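Local atomic coordinates of hypothetical protein TM1553 (Thermotoga maritima, PDB entry 1VRM), a protein that probably acts as an ApbE-family flavin transferase, moving FMN from FAD onto target flavoproteins. Residues Ala170-Arg175 against Glu270-Ala275; Gly193-Ile198 against Gly228-Ser233; Val30-Ser35 against Gly187-Gly192; Glu46-Asp51 against Arg175-Ser180. One frame throughout, in Å; residues are numbered along the deposited sequence.

Contact 1. Residues Ala170-Arg175 against Glu270-Ala275; sequences ALDRAR and EDATTA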
loop_
_atom_site.group_PDB
_atom_site.type_symbol
_atom_site.label_atom_id
_atom_site.label_comp_id
_atom_site.label_asym_id
_atom_site.label_seq_id
_atom_site.Cartn_x
_atom_site.Cartn_y
_atom_site.Cartn_z
ATOM N N ALA A 170 5.761 -1.844 -6.126
ATOM C CA ALA A 170 6.148 -3.138 -6.736
ATOM C C ALA A 170 5.216 -3.443 -7.917
ATOM O O ALA A 170 5.670 -3.950 -8.978
ATOM C CB ALA A 170 6.085 -4.213 -5.745
ATOM N N LEU A 171 3.931 -3.158 -7.754
ATOM C CA LEU A 171 2.976 -3.446 -8.824
ATOM C C LEU A 171 3.233 -2.589 -10.051
ATOM O O LEU A 171 3.094 -3.056 -11.164
ATOM C CB LEU A 171 1.529 -3.307 -8.386
ATOM C CG LEU A 171 1.138 -4.397 -7.373
ATOM C CD1 LEU A 171 -0.190 -4.026 -6.700
ATOM C CD2 LEU A 171 1.048 -5.755 -7.987
ATOM N N ASP A 172 3.507 -1.316 -9.837
ATOM C CA ASP A 172 3.836 -0.430 -10.944
ATOM C C ASP A 172 5.133 -0.912 -11.645
ATOM O O ASP A 172 5.188 -0.947 -12.860
ATOM C CB ASP A 172 3.953 1.004 -10.478
ATOM C CG ASP A 172 2.595 1.609 -10.150
ATOM O OD1 ASP A 172 1.553 1.098 -10.687
ATOM O OD2 ASP A 172 2.562 2.572 -9.330
ATOM N N ARG A 173 6.149 -1.288 -10.867
ATOM C CA ARG A 173 7.373 -1.862 -11.442
ATOM C C ARG A 173 7.083 -3.140 -12.231
ATOM O O ARG A 173 7.632 -3.355 -13.316
ATOM C CB ARG A 173 8.401 -2.145 -10.371
ATOM C CG ARG A 173 9.202 -0.877 -10.137
ATOM C CD ARG A 173 10.413 -1.119 -9.359
ATOM N NE ARG A 173 11.238 -2.179 -9.913
ATOM C CZ ARG A 173 12.226 -2.021 -10.771
ATOM N NH1 ARG A 173 12.568 -0.802 -11.186
ATOM N NH2 ARG A 173 12.917 -3.086 -11.183
ATOM N N ALA A 174 6.229 -3.974 -11.696
ATOM C CA ALA A 174 5.878 -5.217 -12.355
ATOM C C ALA A 174 5.325 -4.967 -13.754
ATOM O O ALA A 174 5.729 -5.640 -14.701
ATOM C CB ALA A 174 4.929 -6.029 -11.510
ATOM N N ARG A 175 4.383 -4.039 -13.897
ATOM C CA ARG A 175 3.885 -3.685 -15.216
ATOM C C ARG A 175 4.997 -3.192 -16.133
ATOM O O ARG A 175 5.075 -3.577 -17.309
ATOM C CB ARG A 175 2.844 -2.589 -15.081
ATOM C CG ARG A 175 2.399 -2.001 -16.427
ATOM C CD ARG A 175 1.226 -1.070 -16.258
ATOM N NE ARG A 175 0.949 -0.363 -17.489
ATOM C CZ ARG A 175 1.673 0.688 -17.892
ATOM N NH1 ARG A 175 2.725 1.142 -17.201
ATOM N NH2 ARG A 175 1.372 1.248 -19.033
ATOM N N GLU A 270 -4.751 5.868 -11.524
ATOM C CA GLU A 270 -3.913 5.675 -12.671
ATOM C C GLU A 270 -2.775 4.715 -12.460
ATOM O O GLU A 270 -2.328 4.056 -13.434
ATOM C CB GLU A 270 -3.377 7.005 -13.220
ATOM C CG GLU A 270 -2.806 6.872 -14.604
ATOM N N ASP A 271 -2.267 4.666 -11.227
ATOM C CA ASP A 271 -1.170 3.801 -10.914
ATOM C C ASP A 271 -1.333 3.237 -9.529
ATOM O O ASP A 271 -2.119 3.736 -8.681
ATOM C CB ASP A 271 0.172 4.479 -11.059
ATOM C CG ASP A 271 0.296 5.673 -10.201
ATOM O OD1 ASP A 271 0.315 5.549 -8.983
ATOM O OD2 ASP A 271 0.347 6.784 -10.775
ATOM N N ALA A 272 -0.647 2.124 -9.305
ATOM C CA ALA A 272 -0.867 1.418 -8.074
ATOM C C ALA A 272 -0.213 2.105 -6.860
ATOM O O ALA A 272 -0.706 1.945 -5.747
ATOM C CB ALA A 272 -0.365 0.007 -8.194
ATOM N N THR A 273 0.895 2.813 -7.069
ATOM C CA THR A 273 1.521 3.542 -6.008
ATOM C C THR A 273 0.496 4.548 -5.401
ATOM O O THR A 273 0.317 4.616 -4.179
ATOM C CB THR A 273 2.766 4.277 -6.493
ATOM O OG1 THR A 273 3.693 3.330 -7.037
ATOM C CG2 THR A 273 3.394 5.029 -5.339
ATOM N N THR A 274 -0.150 5.312 -6.267
ATOM C CA THR A 274 -1.168 6.271 -5.846
ATOM C C THR A 274 -2.349 5.553 -5.148
ATOM O O THR A 274 -2.800 5.978 -4.078
ATOM C CB THR A 274 -1.679 7.048 -7.050
ATOM O OG1 THR A 274 -0.578 7.766 -7.595
ATOM C CG2 THR A 274 -2.819 8.022 -6.686
ATOM N N ALA A 275 -2.844 4.473 -5.745
ATOM C CA ALA A 275 -3.992 3.789 -5.212
ATOM C C ALA A 275 -3.658 3.228 -3.833
ATOM O O ALA A 275 -4.484 3.274 -2.924
ATOM C CB ALA A 275 -4.445 2.657 -6.153
#
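Asp172 reaches out from helix 166-181 and sets its carboxylate against the first turn of helix 272-296, gripping Ala272 and Thr273. With CG anti to the carbonyl carbon (chi1 -73°), beside the backbone N, the carboxylate is set against these two residues. Asp172 OD1 accepts the backbone N of Ala272 at 2.8 Å through its syn lone pair. Asp172 OD2 takes two donors from Thr273, both from the same face of the carboxylate: the backbone N at 2.8 Å, well above the plane, and OG1 at 2.7 Å on the anti side. The hydroxyl is therefore fixed as a donor, and the two side chains cross at about a right angle. Beside them, Ala272 CB packs on Leu171 CB at 3.8 Å and also meets Asp172 OD1 at 3.3 Å. Asp172 OD1 has a further partner in Arg196 NE, a salt bridge that probably offsets the nearness of the Asp271 carboxylate. An alanine in place of Asp172 would probably leave the N-H groups of Ala272 and Thr273 without these acceptors and strip Arg196 of this charged mate. Asp271, at the N-cap, accepts Thr274 N on its own OD1: a helix N-terminus capped from within and held again by a neighbouring helix's carboxylate.

Contact 2. Residues Gly193-Ile198 against Gly228-Ser233; sequences GDVRII and GAVATS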
loop_
_atom_site.group_PDB
_atom_site.type_symbol
_atom_site.label_atom_id
_atom_site.label_comp_id
_atom_site.label_asym_id
_atom_site.label_seq_id
_atom_site.Cartn_x
_atom_site.Cartn_y
_atom_site.Cartn_z
ATOM N N GLY A 193 -4.623 -8.254 -2.795
ATOM C CA GLY A 193 -5.859 -7.436 -3.087
ATOM C C GLY A 193 -5.644 -5.974 -3.596
ATOM O O GLY A 193 -6.510 -5.055 -3.500
ATOM N N ASP A 194 -4.434 -5.706 -4.030
ATOM C CA ASP A 194 -4.110 -4.558 -4.895
ATOM C C ASP A 194 -3.838 -5.140 -6.280
ATOM O O ASP A 194 -3.198 -6.188 -6.404
ATOM C CB ASP A 194 -2.888 -3.824 -4.410
ATOM C CG ASP A 194 -3.086 -3.175 -3.007
ATOM O OD1 ASP A 194 -4.225 -3.209 -2.484
ATOM O OD2 ASP A 194 -2.088 -2.643 -2.464
ATOM N N VAL A 195 -4.248 -4.449 -7.342
ATOM C CA VAL A 195 -4.092 -4.944 -8.693
ATOM C C VAL A 195 -3.592 -3.833 -9.627
ATOM O O VAL A 195 -4.046 -2.658 -9.533
ATOM C CB VAL A 195 -5.448 -5.450 -9.242
ATOM C CG1 VAL A 195 -5.302 -5.954 -10.664
ATOM C CG2 VAL A 195 -6.030 -6.595 -8.365
ATOM N N ARG A 196 -2.640 -4.177 -10.479
ATOM C CA ARG A 196 -2.202 -3.303 -11.577
ATOM C C ARG A 196 -2.423 -4.038 -12.910
ATOM O O ARG A 196 -1.988 -5.174 -13.068
ATOM C CB ARG A 196 -0.752 -2.912 -11.432
ATOM C CG ARG A 196 -0.263 -1.949 -12.444
ATOM C CD ARG A 196 -0.832 -0.563 -12.198
ATOM N NE ARG A 196 -0.069 0.460 -12.850
ATOM C CZ ARG A 196 -0.426 0.979 -13.982
ATOM N NH1 ARG A 196 -1.481 0.519 -14.569
ATOM N NH2 ARG A 196 0.310 1.883 -14.553
ATOM N N ILE A 197 -3.124 -3.397 -13.837
ATOM C CA ILE A 197 -3.367 -3.975 -15.137
ATOM C C ILE A 197 -2.099 -3.789 -16.003
ATOM O O ILE A 197 -1.590 -2.670 -16.171
ATOM C CB ILE A 197 -4.576 -3.359 -15.839
ATOM C CG1 ILE A 197 -5.835 -3.426 -14.980
ATOM C CG2 ILE A 197 -4.796 -3.956 -17.220
ATOM C CD1 ILE A 197 -6.154 -4.735 -14.408
ATOM N N ILE A 198 -1.663 -4.882 -16.629
ATOM C CA ILE A 198 -0.580 -4.830 -17.599
ATOM C C ILE A 198 -1.079 -4.372 -18.962
ATOM O O ILE A 198 -0.526 -3.429 -19.572
ATOM C CB ILE A 198 0.170 -6.161 -17.741
ATOM C CG1 ILE A 198 0.847 -6.545 -16.433
ATOM C CG2 ILE A 198 1.168 -6.095 -18.913
ATOM C CD1 ILE A 198 1.395 -8.007 -16.405
ATOM N N GLY A 228 -4.861 0.894 -15.544
ATOM C CA GLY A 228 -4.805 1.522 -14.237
ATOM C C GLY A 228 -4.671 0.510 -13.125
ATOM O O GLY A 228 -4.100 -0.582 -13.301
ATOM N N ALA A 229 -5.166 0.885 -11.950
ATOM C CA ALA A 229 -4.957 0.074 -10.796
ATOM C C ALA A 229 -6.084 0.233 -9.793
ATOM O O ALA A 229 -6.832 1.198 -9.813
ATOM C CB ALA A 229 -3.595 0.508 -10.102
ATOM N N VAL A 230 -6.191 -0.758 -8.910
ATOM C CA VAL A 230 -7.133 -0.690 -7.810
ATOM C C VAL A 230 -6.403 -1.196 -6.561
ATOM O O VAL A 230 -5.619 -2.144 -6.630
ATOM C CB VAL A 230 -8.446 -1.440 -8.089
ATOM C CG1 VAL A 230 -8.268 -2.922 -8.381
ATOM C CG2 VAL A 230 -9.410 -1.240 -6.916
ATOM N N ALA A 231 -6.653 -0.560 -5.430
ATOM C CA ALA A 231 -6.028 -0.978 -4.161
ATOM C C ALA A 231 -7.087 -0.856 -3.062
ATOM O O ALA A 231 -7.855 0.114 -3.048
ATOM C CB ALA A 231 -4.813 -0.110 -3.844
ATOM N N THR A 232 -7.041 -1.752 -2.080
ATOM C CA THR A 232 -7.949 -1.747 -0.974
ATOM C C THR A 232 -7.152 -1.762 0.337
ATOM O O THR A 232 -6.174 -2.531 0.477
ATOM C CB THR A 232 -8.932 -2.938 -1.088
ATOM O OG1 THR A 232 -9.755 -2.764 -2.251
ATOM C CG2 THR A 232 -9.823 -3.028 0.158
ATOM N N SER A 233 -7.536 -0.900 1.284
ATOM C CA SER A 233 -7.038 -0.995 2.664
ATOM C C SER A 233 -8.228 -1.421 3.501
ATOM O O SER A 233 -9.302 -0.881 3.391
ATOM C CB SER A 233 -6.520 0.332 3.191
ATOM O OG SER A 233 -5.322 0.679 2.545
HETATM O O HOH W 1 -8.762 -3.952 -4.408
HETATM O O HOH W 2 -2.506 -0.251 -16.650
HETATM O O HOH W 3 -2.141 1.981 -17.209
#
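Val195 and Val230 form the hydrogen-bonded pair at the middle of two neighbouring antiparallel strands, 194-197 and 229-234, inside the large antiparallel sheet. Val195 N binds Val230 O at 2.8 Å, and Val230 N returns the bond to Val195 O. On the face they share, Val230 puts CG1 between its backbone N and carbonyl carbon (chi1 59°), which brings that methyl to 3.9 Å from Val195 CB. The other face carries Arg196, whose chain leaves with CG anti to the backbone N and then bends at chi2 (72°). Arg196 CD rests on Ala229 CB at 3.6 Å, and its NH1 donates to Gly228 O from above the carbonyl plane, at 3.1 Å. Arg196 NE pairs with Asp172. A leucine in place of Arg196 would probably leave Asp172 without this positive partner and take one of its two donors here from Gly228 O. At the far end Asp194 OD1 accepts Thr232 N at 3.2 Å, close to where an unidentified ligand sits, while Thr232 OG1 bonds to Thr266. The second donor to the Gly228 oxygen comes from the backbone: Ile197 N meets Gly228 O almost straight on, at 3.0 Å.

Contact 3. Residues Val30-Ser35 against Gly187-Gly192; sequences VRIVVS and GFVEAG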
loop_
_atom_site.group_PDB
_atom_site.type_symbol
_atom_site.label_atom_id
_atom_site.label_comp_id
_atom_site.label_asym_id
_atom_site.label_seq_id
_atom_site.Cartn_x
_atom_site.Cartn_y
_atom_site.Cartn_z
ATOM N N VAL A 30 0.855 -13.088 -3.874
ATOM C CA VAL A 30 0.936 -12.401 -5.156
ATOM C C VAL A 30 0.497 -13.330 -6.270
ATOM O O VAL A 30 0.626 -14.554 -6.151
ATOM C CB VAL A 30 2.337 -11.817 -5.434
ATOM C CG1 VAL A 30 2.766 -10.890 -4.301
ATOM C CG2 VAL A 30 3.369 -12.887 -5.613
ATOM N N ARG A 31 -0.024 -12.750 -7.344
ATOM C CA ARG A 31 -0.492 -13.479 -8.501
ATOM C C ARG A 31 -0.081 -12.684 -9.723
ATOM O O ARG A 31 -0.307 -11.453 -9.802
ATOM C CB ARG A 31 -1.989 -13.665 -8.399
ATOM C CG ARG A 31 -2.647 -14.353 -9.527
ATOM C CD ARG A 31 -4.108 -14.356 -9.151
ATOM N NE ARG A 31 -4.861 -15.092 -10.110
ATOM C CZ ARG A 31 -6.162 -14.983 -10.266
ATOM N NH1 ARG A 31 -6.857 -14.121 -9.531
ATOM N NH2 ARG A 31 -6.748 -15.730 -11.189
ATOM N N ILE A 32 0.555 -13.341 -10.664
ATOM C CA ILE A 32 1.062 -12.675 -11.834
ATOM C C ILE A 32 0.412 -13.379 -13.035
ATOM O O ILE A 32 0.552 -14.579 -13.161
ATOM C CB ILE A 32 2.583 -12.818 -11.895
ATOM C CG1 ILE A 32 3.291 -12.189 -10.674
ATOM C CG2 ILE A 32 3.131 -12.214 -13.193
ATOM C CD1 ILE A 32 4.617 -12.833 -10.357
ATOM N N VAL A 33 -0.310 -12.659 -13.876
ATOM C CA VAL A 33 -1.081 -13.274 -14.966
ATOM C C VAL A 33 -0.688 -12.506 -16.212
ATOM O O VAL A 33 -0.855 -11.285 -16.294
ATOM C CB VAL A 33 -2.562 -13.173 -14.740
ATOM C CG1 VAL A 33 -3.324 -13.576 -15.975
ATOM C CG2 VAL A 33 -2.954 -13.976 -13.516
ATOM N N VAL A 34 -0.084 -13.220 -17.156
ATOM C CA VAL A 34 0.579 -12.585 -18.292
ATOM C C VAL A 34 0.365 -13.384 -19.556
ATOM O O VAL A 34 0.416 -14.606 -19.561
ATOM C CB VAL A 34 2.063 -12.201 -17.995
ATOM C CG1 VAL A 34 2.936 -13.406 -17.799
ATOM C CG2 VAL A 34 2.578 -11.236 -19.052
ATOM N N SER A 35 0.152 -12.639 -20.645
ATOM C CA SER A 35 0.128 -13.205 -22.003
ATOM C C SER A 35 1.083 -12.426 -22.881
ATOM O O SER A 35 1.113 -11.214 -22.829
ATOM C CB SER A 35 -1.274 -13.161 -22.569
ATOM O OG SER A 35 -1.313 -13.574 -23.949
ATOM N N GLY A 187 -2.429 -8.756 -19.352
ATOM C CA GLY A 187 -2.559 -9.415 -18.054
ATOM C C GLY A 187 -2.631 -8.413 -16.906
ATOM O O GLY A 187 -3.024 -7.244 -17.071
ATOM N N PHE A 188 -2.331 -8.924 -15.719
ATOM C CA PHE A 188 -2.424 -8.132 -14.503
ATOM C C PHE A 188 -1.505 -8.726 -13.458
ATOM O O PHE A 188 -1.070 -9.887 -13.571
ATOM C CB PHE A 188 -3.858 -8.058 -13.976
ATOM C CG PHE A 188 -4.393 -9.366 -13.509
ATOM C CD1 PHE A 188 -4.193 -9.758 -12.177
ATOM C CD2 PHE A 188 -5.130 -10.173 -14.366
ATOM C CE1 PHE A 188 -4.662 -10.966 -11.742
ATOM C CE2 PHE A 188 -5.629 -11.372 -13.933
ATOM C CZ PHE A 188 -5.378 -11.753 -12.609
ATOM N N VAL A 189 -1.161 -7.903 -12.485
ATOM C CA VAL A 189 -0.455 -8.377 -11.314
ATOM C C VAL A 189 -1.239 -7.992 -10.079
ATOM O O VAL A 189 -1.800 -6.891 -10.042
ATOM C CB VAL A 189 0.933 -7.775 -11.208
ATOM C CG1 VAL A 189 1.717 -8.411 -10.059
ATOM C CG2 VAL A 189 1.696 -7.919 -12.529
ATOM N N GLU A 190 -1.236 -8.861 -9.086
ATOM C CA GLU A 190 -2.013 -8.660 -7.861
ATOM C C GLU A 190 -1.087 -8.945 -6.690
ATOM O O GLU A 190 -0.266 -9.866 -6.749
ATOM C CB GLU A 190 -3.187 -9.622 -7.852
ATOM C CG GLU A 190 -4.152 -9.439 -6.744
ATOM C CD GLU A 190 -5.336 -10.396 -6.865
ATOM O OE1 GLU A 190 -5.421 -11.118 -7.883
ATOM O OE2 GLU A 190 -6.168 -10.422 -5.930
ATOM N N ALA A 191 -1.233 -8.140 -5.645
ATOM C CA ALA A 191 -0.534 -8.387 -4.383
ATOM C C ALA A 191 -1.488 -8.002 -3.292
ATOM O O ALA A 191 -1.916 -6.856 -3.208
ATOM C CB ALA A 191 0.749 -7.617 -4.312
ATOM N N GLY A 192 -1.871 -8.979 -2.496
ATOM C CA GLY A 192 -2.749 -8.740 -1.363
ATOM C C GLY A 192 -3.966 -7.909 -1.719
ATOM O O GLY A 192 -4.314 -6.925 -1.021
#
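Val33 and Phe188 face each other as a hydrogen-bonded pair between antiparallel strands 28-35 and 186-191, neighbours in the central sheet, whose local axes run 4.7 Å apart. The tight part is here. Phe188 sends CG between its backbone N and carbonyl carbon (chi1 66°), and its ring comes across to Val33. A CH-pi contact results, with Val33 CB 3.9 Å from the ring centroid and over the face, while Val33 CG2 touches Phe188 CZ at 3.4 Å. Gly187 fits the same tight end: any CB on it would run into Val33 O. Trp207 meets the Phe188 ring edge-to-face. On the opposite face of the sheet, Val30 CG1 packs on Ala191 CB at 3.8 Å, and Ile32 lies side by side with Val189 beneath helices 41-58 and 166-181.

The looser part lies on the same face as Phe188, toward Arg31 and Glu190, both partly exposed and paired through their backbones by Arg31 N to Glu190 O and Glu190 N to Arg31 O. Their charged ends meet only loosely: the salt bridge from Arg31 NH1 to Glu190 OE1 is long, at 3.7 Å, and doubtful, since Glu190 has a second conformer. Arg31 NE forms a salt bridge with Glu20. The guanidinium presents its face to the edge of the Phe188 ring, the two planes 90° apart, with Phe188 CZ 4.0 Å above the guanidinium centre of Arg31.

Contact 4. Residues Glu46-Asp51 against Arg175-Ser180; sequences EAILED and RQIALS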
loop_
_atom_site.group_PDB
_atom_site.type_symbol
_atom_site.label_atom_id
_atom_site.label_comp_id
_atom_site.label_asym_id
_atom_site.label_seq_id
_atom_site.Cartn_x
_atom_site.Cartn_y
_atom_site.Cartn_z
ATOM N N GLU A 46 8.478 -14.748 -14.140
ATOM C CA GLU A 46 9.637 -15.004 -13.270
ATOM C C GLU A 46 10.381 -13.695 -12.953
ATOM O O GLU A 46 10.733 -13.463 -11.794
ATOM C CB GLU A 46 10.597 -15.996 -13.918
ATOM C CG GLU A 46 11.949 -16.212 -13.177
ATOM C CD GLU A 46 11.880 -16.653 -11.706
ATOM O OE1 GLU A 46 10.928 -17.398 -11.331
ATOM O OE2 GLU A 46 12.850 -16.301 -10.930
ATOM N N ALA A 47 10.598 -12.884 -13.964
ATOM C CA ALA A 47 11.251 -11.560 -13.805
ATOM C C ALA A 47 10.482 -10.708 -12.813
ATOM O O ALA A 47 11.073 -10.050 -11.946
ATOM C CB ALA A 47 11.314 -10.843 -15.087
ATOM N N ILE A 48 9.175 -10.692 -12.987
ATOM C CA ILE A 48 8.300 -9.902 -12.114
ATOM C C ILE A 48 8.366 -10.400 -10.661
ATOM O O ILE A 48 8.552 -9.632 -9.720
ATOM C CB ILE A 48 6.854 -9.936 -12.618
ATOM C CG1 ILE A 48 6.699 -9.102 -13.868
ATOM C CG2 ILE A 48 5.921 -9.448 -11.506
ATOM C CD1 ILE A 48 5.398 -9.264 -14.570
ATOM N N LEU A 49 8.289 -11.707 -10.456
ATOM C CA LEU A 49 8.372 -12.259 -9.116
ATOM C C LEU A 49 9.701 -11.936 -8.470
ATOM O O LEU A 49 9.785 -11.571 -7.265
ATOM C CB LEU A 49 8.177 -13.769 -9.142
ATOM C CG LEU A 49 8.124 -14.382 -7.726
ATOM C CD1 LEU A 49 7.041 -13.808 -6.787
ATOM C CD2 LEU A 49 7.997 -15.916 -7.890
ATOM N N GLU A 50 10.763 -12.033 -9.264
ATOM C CA GLU A 50 12.100 -11.692 -8.702
ATOM C C GLU A 50 12.108 -10.242 -8.215
ATOM O O GLU A 50 12.625 -9.953 -7.133
ATOM C CB GLU A 50 13.189 -11.891 -9.732
ATOM C CG GLU A 50 13.370 -13.360 -10.094
ATOM C CD GLU A 50 14.424 -13.547 -11.212
ATOM O OE1 GLU A 50 15.067 -12.563 -11.644
ATOM O OE2 GLU A 50 14.551 -14.705 -11.649
ATOM N N ASP A 51 11.549 -9.337 -9.003
ATOM C CA ASP A 51 11.524 -7.908 -8.575
ATOM C C ASP A 51 10.663 -7.711 -7.321
ATOM O O ASP A 51 11.010 -6.941 -6.417
ATOM C CB ASP A 51 11.052 -7.036 -9.701
ATOM C CG ASP A 51 11.377 -5.590 -9.480
ATOM O OD1 ASP A 51 12.576 -5.311 -9.310
ATOM O OD2 ASP A 51 10.440 -4.733 -9.498
ATOM N N ARG A 175 4.383 -4.039 -13.897
ATOM C CA ARG A 175 3.885 -3.685 -15.216
ATOM C C ARG A 175 4.997 -3.192 -16.133
ATOM O O ARG A 175 5.075 -3.577 -17.309
ATOM C CB ARG A 175 2.844 -2.589 -15.081
ATOM C CG ARG A 175 2.399 -2.001 -16.427
ATOM C CD ARG A 175 1.226 -1.070 -16.258
ATOM N NE ARG A 175 0.949 -0.363 -17.489
ATOM C CZ ARG A 175 1.673 0.688 -17.892
ATOM N NH1 ARG A 175 2.725 1.142 -17.201
ATOM N NH2 ARG A 175 1.372 1.248 -19.033
ATOM N N GLN A 176 5.897 -2.351 -15.623
ATOM C CA GLN A 176 6.993 -1.788 -16.418
ATOM C C GLN A 176 7.881 -2.929 -16.921
ATOM O O GLN A 176 8.318 -2.921 -18.072
ATOM C CB GLN A 176 7.836 -0.784 -15.603
ATOM C CG GLN A 176 7.114 0.509 -15.074
ATOM C CD GLN A 176 7.927 1.246 -13.906
ATOM O OE1 GLN A 176 9.153 1.011 -13.701
ATOM N NE2 GLN A 176 7.236 2.142 -13.173
ATOM N N ILE A 177 8.140 -3.901 -16.059
ATOM C CA ILE A 177 8.963 -5.078 -16.424
ATOM C C ILE A 177 8.302 -5.836 -17.573
ATOM O O ILE A 177 8.930 -6.127 -18.598
ATOM C CB ILE A 177 9.239 -6.000 -15.195
ATOM C CG1 ILE A 177 10.152 -5.284 -14.206
ATOM C CG2 ILE A 177 9.793 -7.338 -15.629
ATOM C CD1 ILE A 177 10.206 -5.877 -12.856
ATOM N N ALA A 178 7.008 -6.121 -17.437
ATOM C CA ALA A 178 6.304 -6.885 -18.459
ATOM C C ALA A 178 6.376 -6.174 -19.800
ATOM O O ALA A 178 6.649 -6.783 -20.849
ATOM C CB ALA A 178 4.876 -7.091 -18.032
ATOM N N LEU A 179 6.074 -4.866 -19.762
ATOM C CA LEU A 179 6.040 -4.063 -21.015
ATOM C C LEU A 179 7.404 -3.839 -21.628
ATOM O O LEU A 179 7.523 -3.575 -22.826
ATOM C CB LEU A 179 5.294 -2.762 -20.803
ATOM C CG LEU A 179 3.848 -2.918 -20.345
ATOM C CD1 LEU A 179 3.213 -1.592 -20.106
ATOM C CD2 LEU A 179 3.027 -3.739 -21.323
ATOM N N SER A 180 8.422 -3.919 -20.809
ATOM C CA SER A 180 9.827 -3.853 -21.285
ATOM C C SER A 180 10.195 -5.118 -22.085
ATOM O O SER A 180 10.936 -5.071 -23.066
ATOM C CB SER A 180 10.796 -3.710 -20.103
ATOM O OG SER A 180 10.761 -2.422 -19.508
#
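With CG1 anti to its carbonyl carbon (chi1 -68°) and CG2 anti to its backbone N, Ile177 turns CG2 to Ala47 and Ile48 and carries CD1 to Asp51. This is a pair of roughly antiparallel helices, 41-58 and 166-181, packed side by side on one face of the sheet; the local axes come within 9.3 Å of each other at an angle of 151°. The CG2 methyl of Ile177 drops between Ala47 CB, at 3.9 Å, and Ile48 CG1, at 4.0 Å. The other branch goes on, through an extended chi2, to put Ile177 CD1 against Asp51 CB at 3.5 Å, with the carboxylate OD2 of Asp51 about as near. Asp51 turns CG anti to its backbone N (chi1 -163°), and its charged end is taken up by two arginines: OD2 bridges to Arg173 and OD1 to Arg54. Its aliphatic CB is thus left to pack on the isoleucine while the oxygens are paired. The contact between the two helices is apolar, with Ile177 supplying most of the surface on its side. Ile48 also leans on Ile32 of the underlying strand, which ties the helix pair to the sheet. Next to Ile177, Ala178 CB meets Ile48 CD1 at 4.1 Å.

Overall arrangement
Helix 166-181 joins contacts 1 and 4, which share Arg175 and have centres about 12 Å apart. Contacts 2 and 3 lie in the sheet beneath it, centres about 10 Å apart, where strands 186-191 and 194-197 are neighbours: Arg196 N meets Val189 O at 2.9 Å. Asp172 OD1 to Arg196 NE, 2.8 Å, ties contact 1 to contact 2, and Arg173 NE to Asp51 OD2, 2.7 Å, ties contact 1 to contact 4. The packing of Leu171 on Val189 joins helix to sheet. The unidentified ligand about 3 Å from the Asp194 side chain in contact 2 is probably from the crystallisation liquor, though it may mark a pocket.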